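Local coordinates for putative peptidyl-arginine deiminase family protein (Campylobacter jejuni subsp. jejuni serotype O:2, PDB 6B10), which probably hydrolyses agmatine to N-carbamoylputrescine and ammonia, the agmatine iminohydrolase step on the way to putrescine in polyamine biosynthesis, at residues G147-N152 with M157-H162; I192-G197 with T210-I215; K45-V50 with I307-R312; N278-P283 with K295-A300. One frame throughout, in Å; residues are numbered along the deposited sequence.

Interaction 1 (G147-N152 with M157-H162); sequences GSIDFN and MLTSSH
Two donors grip the carbonyl oxygen Ser148 O: the hydroxyl Thr159 OG1 at 2.8 Å, and a water that in turn takes a weak bond from Ser160 N. The hydroxyl approaches almost head-on, with a C=O...donor angle of 164°. Thr159 holds OG1 anti to its backbone N (chi1 -168°), which directs the oxygen to the neighbouring strand. Threonine suits this place because its beta-branched side chain fits a strand and its hydroxyl can donate to a backbone carbonyl.

Farther along, strands 149-151 and 157-160 form an antiparallel hairpin. Asp150 and Leu158 are a hydrogen-bonded pair: Leu158 N gives Asp150 O a short, nearly straight bond of 2.7 Å, whereas the return bond from Asp150 N to Leu158 O is weak. Their side chains share one face of the sheet; there the Asp150 carboxylate leaves the hairpin for a salt bridge with Arg213 NE and a bond from Phe214 N.

On the other face, beside Thr159, the apolar contacts centre on Met157. Its sulfur SD lies 3.4 Å from Ile149 CG2 and 3.5 Å from Phe151 CE1. Met157 and Phe151 run side by side, and the sulfur stands obliquely to the ring, 4.3 Å from its centroid, as a Met-aromatic contact. A bend at chi3 (78°) carries Met157 CE to within 3.8 Å of Ile149 CG2, a shape that flexible methionine takes easily.

The chemistry thus divides by face: a buried carboxylate satisfied from beyond the hairpin on one, mainly sulfur and hydrocarbon on the other, with the Thr159 hydroxyl spent on Ser148 O.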
# COMPACT_ATOMS: atom_id res chain seq x y z
N GLY A 147 -3.76 -1.87 3.02
CA GLY A 147 -4.32 -1.33 1.79
C GLY A 147 -5.71 -0.72 1.91
O GLY A 147 -6.19 -0.10 0.97
N SER A 148 -6.37 -0.88 3.07
CA SER A 148 -7.71 -0.33 3.24
C SER A 148 -7.73 1.10 3.80
O SER A 148 -8.81 1.70 3.91
CB SER A 148 -8.55 -1.26 4.12
OG SER A 148 -8.20 -1.11 5.47
N ILE A 149 -6.56 1.66 4.14
CA ILE A 149 -6.46 3.01 4.70
C ILE A 149 -5.35 3.82 4.03
O ILE A 149 -4.38 3.25 3.54
CB ILE A 149 -6.21 2.98 6.23
CG1 ILE A 149 -5.02 2.07 6.57
CG2 ILE A 149 -7.47 2.51 6.95
CD1 ILE A 149 -4.60 2.09 8.02
N ASP A 150 -5.50 5.15 4.02
CA ASP A 150 -4.53 6.05 3.40
C ASP A 150 -4.53 7.38 4.18
O ASP A 150 -5.59 7.94 4.46
CB ASP A 150 -4.92 6.27 1.93
CG ASP A 150 -3.83 6.93 1.12
OD1 ASP A 150 -2.93 6.21 0.63
OD2 ASP A 150 -3.89 8.16 0.93
N PHE A 151 -3.34 7.89 4.53
CA PHE A 151 -3.22 9.07 5.41
C PHE A 151 -2.58 10.26 4.70
O PHE A 151 -1.69 10.10 3.87
CB PHE A 151 -2.35 8.73 6.61
CG PHE A 151 -2.89 7.63 7.46
CD1 PHE A 151 -3.93 7.86 8.35
CD2 PHE A 151 -2.37 6.35 7.36
CE1 PHE A 151 -4.42 6.85 9.13
CE2 PHE A 151 -2.87 5.32 8.15
CZ PHE A 151 -3.89 5.58 9.04
N ASN A 152 -3.01 11.47 5.07
CA ASN A 152 -2.40 12.67 4.54
C ASN A 152 -1.37 13.26 5.49
O ASN A 152 -0.69 14.22 5.14
CB ASN A 152 -3.46 13.71 4.13
CG ASN A 152 -3.99 14.53 5.29
OD1 ASN A 152 -3.98 14.09 6.45
ND2 ASN A 152 -4.48 15.73 4.99
N MET A 157 -7.77 10.62 7.27
CA MET A 157 -7.61 9.29 6.69
C MET A 157 -8.69 9.03 5.66
O MET A 157 -9.84 9.41 5.83
CB MET A 157 -7.67 8.20 7.77
CG MET A 157 -7.42 6.80 7.24
SD MET A 157 -7.57 5.51 8.49
CE MET A 157 -9.35 5.37 8.59
N LEU A 158 -8.30 8.34 4.59
CA LEU A 158 -9.17 8.00 3.49
C LEU A 158 -9.43 6.50 3.57
O LEU A 158 -8.52 5.72 3.85
CB LEU A 158 -8.46 8.38 2.19
CG LEU A 158 -9.17 8.61 0.87
CD1 LEU A 158 -10.32 9.59 1.00
CD2 LEU A 158 -8.15 9.10 -0.16
N THR A 159 -10.68 6.09 3.36
CA THR A 159 -11.03 4.67 3.39
C THR A 159 -12.35 4.42 2.65
O THR A 159 -13.08 5.36 2.35
CB THR A 159 -11.13 4.14 4.85
OG1 THR A 159 -11.20 2.71 4.84
CG2 THR A 159 -12.34 4.72 5.57
N SER A 160 -12.63 3.16 2.36
CA SER A 160 -13.87 2.79 1.69
C SER A 160 -14.85 2.17 2.69
O SER A 160 -14.49 1.30 3.48
CB SER A 160 -13.59 1.80 0.56
OG SER A 160 -14.81 1.26 0.06
N SER A 161 -16.10 2.63 2.63
CA SER A 161 -17.19 2.08 3.44
C SER A 161 -17.38 0.57 3.24
O SER A 161 -17.80 -0.13 4.16
CB SER A 161 -18.50 2.79 3.12
OG SER A 161 -18.39 4.17 3.41
N HIS A 162 -17.07 0.09 2.05
CA HIS A 162 -17.23 -1.32 1.71
C HIS A 162 -16.21 -2.22 2.42
O HIS A 162 -16.47 -3.40 2.63
CB HIS A 162 -17.16 -1.51 0.20
CG HIS A 162 -18.22 -0.76 -0.56
ND1 HIS A 162 -19.40 -1.35 -0.95
CD2 HIS A 162 -18.27 0.53 -0.97
CE1 HIS A 162 -20.14 -0.45 -1.58
NE2 HIS A 162 -19.48 0.69 -1.60
O HOH W 1 -10.50 0.60 2.02

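Interaction 2 (I192-G197 with T210-I215); sequences IWLENG and TLARFI
Leu211 reaches from its own strand end to the backbone of Gly197. Its CB points toward segment 192-197, and CG, placed anti to the carbonyl carbon (chi1 -70°), carries the fork onward. From there Leu211 CD1 rests 3.7 Å from Gly197 O and stays near Asn196 O at 4.3 Å, while Leu211 CD2 lies 4.0 Å from Gly197 C. Both methyls therefore press on bare peptide backbone in the turn after strand 192-194. Gly197 suits the spot because its phi of 91° is easily adopted by glycine. Met239 of helix 233-244 also packs on Leu211.

A second, lighter touch follows one residue along. Leu194 CD1 comes to 4.3 Å from Ala212 CB, the longer Leu194 side chain covering most of the distance to the short Ala212. The backbones stay well apart there, with Leu194 CA and Ala212 CA 9.4 Å from each other, too far for strand pairing. Strands 190-194 and 212-216 belong to different three-stranded sheets, and side chains, Leu158 among them, lie between the two strands. Leu194 also meets Leu243 and Glu242 of helix 233-244, and Ala212 touches Leu158 and Ile220. Next to Ala212, Arg213 turns to the other side of its strand, where Asp150, Glu15 and the carbonyls of Ala271 and Phe273 receive its charged end.

With no hydrogen bond across it, this contact depends on van der Waals packing: leucine methyls, one alanine and a bare glycine backbone join the two strands and the loops at their ends, while the strand's charge is kept on the opposite side.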
# COMPACT_ATOMS: atom_id res chain seq x y z
N ILE A 192 -12.58 10.19 5.84
CA ILE A 192 -13.38 10.29 4.63
C ILE A 192 -13.77 8.87 4.23
O ILE A 192 -12.91 8.06 3.86
CB ILE A 192 -12.59 10.98 3.50
CG1 ILE A 192 -12.26 12.42 3.92
CG2 ILE A 192 -13.39 10.99 2.20
CD1 ILE A 192 -11.18 13.07 3.09
N TRP A 193 -15.06 8.58 4.35
CA TRP A 193 -15.61 7.28 4.01
C TRP A 193 -16.16 7.33 2.59
O TRP A 193 -17.19 7.95 2.35
CB TRP A 193 -16.75 6.94 4.97
CG TRP A 193 -16.33 6.69 6.39
CD1 TRP A 193 -16.23 7.61 7.40
CD2 TRP A 193 -15.98 5.42 6.96
NE1 TRP A 193 -15.82 6.99 8.56
CE2 TRP A 193 -15.66 5.65 8.32
CE3 TRP A 193 -15.91 4.12 6.45
CZ2 TRP A 193 -15.28 4.62 9.17
CZ3 TRP A 193 -15.52 3.10 7.30
CH2 TRP A 193 -15.21 3.35 8.65
N LEU A 194 -15.46 6.70 1.65
CA LEU A 194 -15.92 6.68 0.26
C LEU A 194 -16.90 5.55 -0.02
O LEU A 194 -16.59 4.38 0.20
CB LEU A 194 -14.74 6.56 -0.71
CG LEU A 194 -13.85 7.78 -0.94
CD1 LEU A 194 -12.82 7.43 -1.99
CD2 LEU A 194 -14.65 9.01 -1.37
N GLU A 195 -18.08 5.91 -0.52
CA GLU A 195 -19.14 4.95 -0.84
C GLU A 195 -18.93 4.32 -2.21
O GLU A 195 -19.12 3.11 -2.37
CB GLU A 195 -20.51 5.63 -0.81
CG GLU A 195 -20.88 6.29 0.51
CD GLU A 195 -21.05 5.30 1.65
OE1 GLU A 195 -21.60 4.21 1.41
OE2 GLU A 195 -20.62 5.61 2.78
N ASN A 196 -18.54 5.14 -3.18
CA ASN A 196 -18.55 4.74 -4.59
C ASN A 196 -17.21 4.33 -5.18
O ASN A 196 -16.15 4.61 -4.62
CB ASN A 196 -19.11 5.88 -5.44
CG ASN A 196 -20.58 6.12 -5.18
OD1 ASN A 196 -21.42 5.33 -5.59
ND2 ASN A 196 -20.90 7.22 -4.51
N GLY A 197 -17.30 3.66 -6.33
CA GLY A 197 -16.15 3.29 -7.13
C GLY A 197 -15.63 1.93 -6.77
O GLY A 197 -15.81 1.46 -5.65
N THR A 210 -6.60 0.96 -4.31
CA THR A 210 -6.86 0.72 -5.73
C THR A 210 -7.64 1.88 -6.35
O THR A 210 -7.79 1.94 -7.56
CB THR A 210 -7.65 -0.58 -5.98
OG1 THR A 210 -8.96 -0.45 -5.42
CG2 THR A 210 -6.95 -1.78 -5.35
N LEU A 211 -8.12 2.80 -5.51
CA LEU A 211 -9.04 3.84 -5.95
C LEU A 211 -8.53 5.26 -5.78
O LEU A 211 -8.66 6.08 -6.69
CB LEU A 211 -10.35 3.72 -5.17
CG LEU A 211 -11.23 2.51 -5.49
CD1 LEU A 211 -12.39 2.47 -4.52
CD2 LEU A 211 -11.72 2.58 -6.92
N ALA A 212 -7.98 5.56 -4.60
CA ALA A 212 -7.65 6.95 -4.24
C ALA A 212 -6.56 7.00 -3.18
O ALA A 212 -6.56 6.19 -2.26
CB ALA A 212 -8.89 7.68 -3.75
N ARG A 213 -5.67 7.98 -3.31
CA ARG A 213 -4.48 8.10 -2.49
C ARG A 213 -4.11 9.56 -2.31
O ARG A 213 -4.15 10.32 -3.28
CB ARG A 213 -3.28 7.43 -3.18
CG ARG A 213 -3.42 5.98 -3.60
CD ARG A 213 -3.32 5.01 -2.43
NE ARG A 213 -2.05 5.14 -1.72
CZ ARG A 213 -0.89 4.61 -2.10
NH1 ARG A 213 -0.78 3.88 -3.20
NH2 ARG A 213 0.19 4.83 -1.37
N PHE A 214 -3.73 9.97 -1.11
CA PHE A 214 -3.06 11.24 -0.94
C PHE A 214 -1.66 11.17 -1.54
O PHE A 214 -0.94 10.18 -1.35
CB PHE A 214 -2.92 11.62 0.54
CG PHE A 214 -4.22 12.00 1.18
CD1 PHE A 214 -4.79 13.24 0.94
CD2 PHE A 214 -4.87 11.12 2.04
CE1 PHE A 214 -5.99 13.60 1.53
CE2 PHE A 214 -6.07 11.48 2.63
CZ PHE A 214 -6.63 12.72 2.38
N ILE A 215 -1.28 12.22 -2.25
CA ILE A 215 0.08 12.36 -2.76
C ILE A 215 0.83 13.52 -2.11
O ILE A 215 2.06 13.58 -2.15
CB ILE A 215 0.11 12.50 -4.30
CG1 ILE A 215 -0.64 13.75 -4.77
CG2 ILE A 215 -0.48 11.25 -4.93
CD1 ILE A 215 -0.56 13.97 -6.26

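Interaction 3 (K45-V50 with I307-R312); sequences KEFVKV and IGVDAR
This is helix-on-sheet packing: helix 37-52 lies against edge strand 305-310 through Phe47 and Val50 on one side and Ile307 and Val309 on the other. The two short segments run nearly antiparallel, their directions 161° apart, with axes 8.6 Å from each other at closest approach.

Val50 does most of the work for the helix, and both its branches are used. Val50 CG1, anti to the backbone N (chi1 167°), meets Ile307 CG2 at 3.8 Å, and Val50 CG2 meets Val309 CG2 at 4.0 Å; in each case the side chains point at one another tip to tip. One turn earlier, Phe47 touches with the base of its side chain, Phe47 CB lying 4.2 Å from Val309 CG1. Beta-branched residues suit this strand, since they favour extended backbone and bring short, stiff methyls up to the helix, and Ile307 and Val309, two residues apart, share one face.

Where the strand ends the character changes. Arg312 grips Asp310 side-on, NE to OD1 at 3.0 Å and NH2 to OD2 at 2.9 Å, a local salt bridge that ties the exit turn to the strand.

In the surrounding fold Ile281, on neighbouring strand 279-284, packs against Phe47, Val50 and Val309 together, so the helix covers that strand as well as the edge strand, while Phe54 touches Ile307 and Ser324 meets Phe47.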
# COMPACT_ATOMS: atom_id res chain seq x y z
N LYS A 45 12.47 -8.55 -9.21
CA LYS A 45 13.86 -8.14 -9.37
C LYS A 45 13.95 -6.72 -9.91
O LYS A 45 14.77 -5.93 -9.45
CB LYS A 45 14.59 -9.11 -10.31
CG LYS A 45 16.08 -8.82 -10.45
N GLU A 46 13.10 -6.40 -10.88
CA GLU A 46 13.06 -5.07 -11.46
C GLU A 46 12.61 -4.06 -10.41
O GLU A 46 13.24 -3.01 -10.24
CB GLU A 46 12.12 -5.04 -12.67
CG GLU A 46 12.31 -3.83 -13.57
CD GLU A 46 13.74 -3.71 -14.08
OE1 GLU A 46 14.31 -4.73 -14.51
OE2 GLU A 46 14.29 -2.58 -14.04
N PHE A 47 11.54 -4.40 -9.72
CA PHE A 47 10.95 -3.54 -8.68
C PHE A 47 11.96 -3.28 -7.57
O PHE A 47 12.18 -2.14 -7.16
CB PHE A 47 9.66 -4.20 -8.15
CG PHE A 47 8.88 -3.37 -7.16
CD1 PHE A 47 8.87 -1.98 -7.20
CD2 PHE A 47 8.10 -4.01 -6.20
CE1 PHE A 47 8.13 -1.25 -6.28
CE2 PHE A 47 7.35 -3.28 -5.29
CZ PHE A 47 7.37 -1.90 -5.33
N VAL A 48 12.61 -4.35 -7.11
CA VAL A 48 13.63 -4.27 -6.07
C VAL A 48 14.82 -3.43 -6.52
O VAL A 48 15.26 -2.54 -5.79
CB VAL A 48 14.13 -5.68 -5.65
CG1 VAL A 48 15.31 -5.57 -4.69
CG2 VAL A 48 13.01 -6.47 -5.00
N LYS A 49 15.31 -3.69 -7.73
CA LYS A 49 16.44 -2.92 -8.27
C LYS A 49 16.14 -1.41 -8.28
O LYS A 49 16.98 -0.61 -7.88
CB LYS A 49 16.80 -3.37 -9.70
CG LYS A 49 17.75 -4.56 -9.75
CD LYS A 49 18.20 -4.88 -11.17
N VAL A 50 14.94 -1.05 -8.73
CA VAL A 50 14.52 0.35 -8.77
C VAL A 50 14.53 0.98 -7.37
O VAL A 50 15.16 2.02 -7.15
CB VAL A 50 13.12 0.50 -9.40
CG1 VAL A 50 12.54 1.88 -9.17
CG2 VAL A 50 13.20 0.22 -10.90
N ILE A 307 8.89 6.82 -11.20
CA ILE A 307 9.48 5.73 -11.98
C ILE A 307 8.46 4.63 -12.22
O ILE A 307 7.91 4.07 -11.28
CB ILE A 307 10.73 5.15 -11.28
CG1 ILE A 307 11.81 6.22 -11.15
CG2 ILE A 307 11.28 3.95 -12.05
CD1 ILE A 307 12.88 5.87 -10.14
N GLY A 308 8.22 4.32 -13.49
CA GLY A 308 7.26 3.29 -13.86
C GLY A 308 7.87 1.90 -13.80
O GLY A 308 8.96 1.68 -14.31
N VAL A 309 7.16 0.96 -13.20
CA VAL A 309 7.60 -0.44 -13.15
C VAL A 309 6.48 -1.30 -13.69
O VAL A 309 5.34 -1.21 -13.23
CB VAL A 309 7.93 -0.88 -11.71
CG1 VAL A 309 8.09 -2.38 -11.62
CG2 VAL A 309 9.19 -0.17 -11.21
N ASP A 310 6.81 -2.11 -14.68
CA ASP A 310 5.86 -3.01 -15.32
C ASP A 310 5.20 -3.88 -14.26
O ASP A 310 5.87 -4.68 -13.61
CB ASP A 310 6.60 -3.87 -16.35
CG ASP A 310 5.68 -4.77 -17.15
OD1 ASP A 310 4.45 -4.74 -16.96
OD2 ASP A 310 6.21 -5.52 -17.99
N ALA A 311 3.90 -3.71 -14.07
CA ALA A 311 3.17 -4.38 -12.98
C ALA A 311 2.18 -5.43 -13.46
O ALA A 311 1.39 -5.95 -12.67
CB ALA A 311 2.45 -3.34 -12.13
N ARG A 312 2.22 -5.77 -14.75
CA ARG A 312 1.23 -6.67 -15.35
C ARG A 312 1.16 -8.04 -14.70
O ARG A 312 0.08 -8.57 -14.46
CB ARG A 312 1.51 -6.83 -16.84
CG ARG A 312 1.22 -5.58 -17.65
CD ARG A 312 1.58 -5.78 -19.10
NE ARG A 312 3.01 -6.03 -19.24
CZ ARG A 312 3.59 -6.53 -20.33
NH1 ARG A 312 2.87 -6.84 -21.39
NH2 ARG A 312 4.90 -6.70 -20.35

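Interaction 4 (N278-P283 with K295-A300); sequences NALIVP and KRLSKA
In helical segment 295-300, Leu297 is the residue that meets Leu280 and Val282 of the strand, and the residues before it turn elsewhere. Lys295, at the exposed surface, pairs with Glu291 one turn back. Arg296 sends NH1 to the carbonyl of Glu252 and also touches Leu251 and Pro254, a use for which a long side chain with a polar end is well suited.

Leu297 then points at the sheet. A chi1 of -74° sets CG beside the backbone N and carries Leu297 CD1 up to two strand residues, 3.8 Å from Val282 CG1 and 4.1 Å from Leu280 CD2. The approaches differ: Leu297 and Val282 slide past each other in opposite directions, whereas Leu297 and Leu280 cross at about a right angle. Leu280 and Val282 are two apart on strand 279-284 and so face the same way, offering one methyl each to the same helix methyl. Leucine suits the helix position because its branched side chain is long enough to bring that one methyl, CD1, up to both.

Ser298 follows, turned to the flank of the helix; then Lys299, whose N bonds Lys295 O at 3.0 Å, and Ala300, whose N bonds Arg296 O at 3.2 Å. These two bonds continue the helix, and Ala300 also touches Leu251.

Helix 289-300 is the connection of a beta-alpha-beta unit, joining strand 279-284 to its parallel neighbour 305-310. Ile306 of that second strand packs on both Leu280 and Val282, while Leu251 of strand 249-254, in a different sheet, touches Leu297, so one side of the helix meets residues of two sheets.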
# COMPACT_ATOMS: atom_id res chain seq x y z
N ASN A 278 12.59 10.00 -1.83
CA ASN A 278 12.89 10.75 -3.04
C ASN A 278 12.27 10.21 -4.33
O ASN A 278 12.60 10.65 -5.41
CB ASN A 278 14.41 10.90 -3.23
CG ASN A 278 15.07 11.60 -2.07
OD1 ASN A 278 15.85 11.01 -1.33
ND2 ASN A 278 14.72 12.86 -1.88
N ALA A 279 11.33 9.28 -4.21
CA ALA A 279 10.72 8.70 -5.39
C ALA A 279 9.31 8.19 -5.15
O ALA A 279 8.89 7.92 -4.02
CB ALA A 279 11.60 7.58 -5.94
N LEU A 280 8.59 8.09 -6.26
CA LEU A 280 7.26 7.50 -6.30
C LEU A 280 7.28 6.44 -7.39
O LEU A 280 7.49 6.74 -8.56
CB LEU A 280 6.22 8.57 -6.63
CG LEU A 280 4.79 8.04 -6.84
CD1 LEU A 280 4.26 7.35 -5.60
CD2 LEU A 280 3.87 9.16 -7.27
N ILE A 281 7.06 5.19 -6.99
CA ILE A 281 7.13 4.09 -7.93
C ILE A 281 5.71 3.78 -8.39
O ILE A 281 4.86 3.42 -7.59
CB ILE A 281 7.77 2.83 -7.30
CG1 ILE A 281 9.03 3.18 -6.51
CG2 ILE A 281 8.08 1.80 -8.38
CD1 ILE A 281 10.10 3.91 -7.29
N VAL A 282 5.46 3.93 -9.69
CA VAL A 282 4.10 3.79 -10.23
C VAL A 282 3.99 2.54 -11.10
O VAL A 282 4.92 2.21 -11.83
CB VAL A 282 3.67 5.05 -11.03
CG1 VAL A 282 3.69 6.28 -10.14
CG2 VAL A 282 4.55 5.30 -12.25
N PRO A 283 2.85 1.84 -11.03
CA PRO A 283 2.68 0.69 -11.90
C PRO A 283 2.46 1.12 -13.35
O PRO A 283 1.71 2.07 -13.62
CB PRO A 283 1.42 0.00 -11.35
CG PRO A 283 0.70 1.03 -10.56
CD PRO A 283 1.69 2.08 -10.15
N LYS A 295 3.56 11.69 -16.12
CA LYS A 295 3.78 13.13 -16.32
C LYS A 295 2.95 13.94 -15.33
O LYS A 295 3.44 14.89 -14.73
CB LYS A 295 3.46 13.55 -17.75
CG LYS A 295 4.42 12.96 -18.77
CD LYS A 295 4.22 13.52 -20.17
CE LYS A 295 2.88 13.13 -20.74
NZ LYS A 295 2.89 13.23 -22.23
N ARG A 296 1.69 13.54 -15.17
CA ARG A 296 0.77 14.21 -14.27
C ARG A 296 1.25 14.16 -12.81
O ARG A 296 1.36 15.20 -12.15
CB ARG A 296 -0.62 13.58 -14.39
CG ARG A 296 -1.78 14.47 -14.02
CD ARG A 296 -3.11 13.80 -14.40
NE ARG A 296 -3.49 14.07 -15.78
CZ ARG A 296 -4.50 13.48 -16.43
NH1 ARG A 296 -5.23 12.54 -15.84
NH2 ARG A 296 -4.76 13.83 -17.67
N LEU A 297 1.58 12.96 -12.33
CA LEU A 297 2.07 12.79 -10.97
C LEU A 297 3.42 13.49 -10.76
O LEU A 297 3.66 14.08 -9.71
CB LEU A 297 2.19 11.31 -10.62
CG LEU A 297 0.90 10.53 -10.37
CD1 LEU A 297 1.16 9.04 -10.41
CD2 LEU A 297 0.29 10.92 -9.04
N SER A 298 4.28 13.40 -11.77
CA SER A 298 5.61 14.00 -11.74
C SER A 298 5.54 15.53 -11.58
O SER A 298 6.23 16.10 -10.72
CB SER A 298 6.37 13.63 -13.02
OG SER A 298 7.65 14.21 -13.06
N LYS A 299 4.72 16.17 -12.38
CA LYS A 299 4.53 17.62 -12.28
C LYS A 299 3.99 18.03 -10.90
O LYS A 299 4.41 19.04 -10.35
CB LYS A 299 3.58 18.12 -13.37
CG LYS A 299 3.84 19.56 -13.78
CD LYS A 299 3.07 19.96 -15.04
CE LYS A 299 3.33 19.00 -16.20
NZ LYS A 299 3.16 19.64 -17.53
N ALA A 300 3.07 17.23 -10.36
CA ALA A 300 2.45 17.50 -9.07
C ALA A 300 3.36 17.19 -7.88
O ALA A 300 3.06 17.59 -6.76
CB ALA A 300 1.14 16.73 -8.94

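In the fold
Interactions 1 and 2, with centres about 7 Å apart, share a sheet: strands 156-160 and 190-194 are neighbours in it, and Ser161 OG probably bonds Glu195 OE2 at 2.7 Å. Interactions 3 and 4, their centres about 14 Å apart, share another, where Val309 N lies 2.9 Å from Val282 O. Ile215 bridges the pairs, its CG2 4.2 Å from Leu297 CD2, whereas interactions 1 and 3 have centres about 25 Å apart, on opposite sides of the chain's centre. The several small sheets are consistent with the beta/alpha propeller of guanidino-group-modifying enzymes. The bound potassium ion, at Phe91, Asp106 and Phe107, is about 11 Å from the Ile149 side chain.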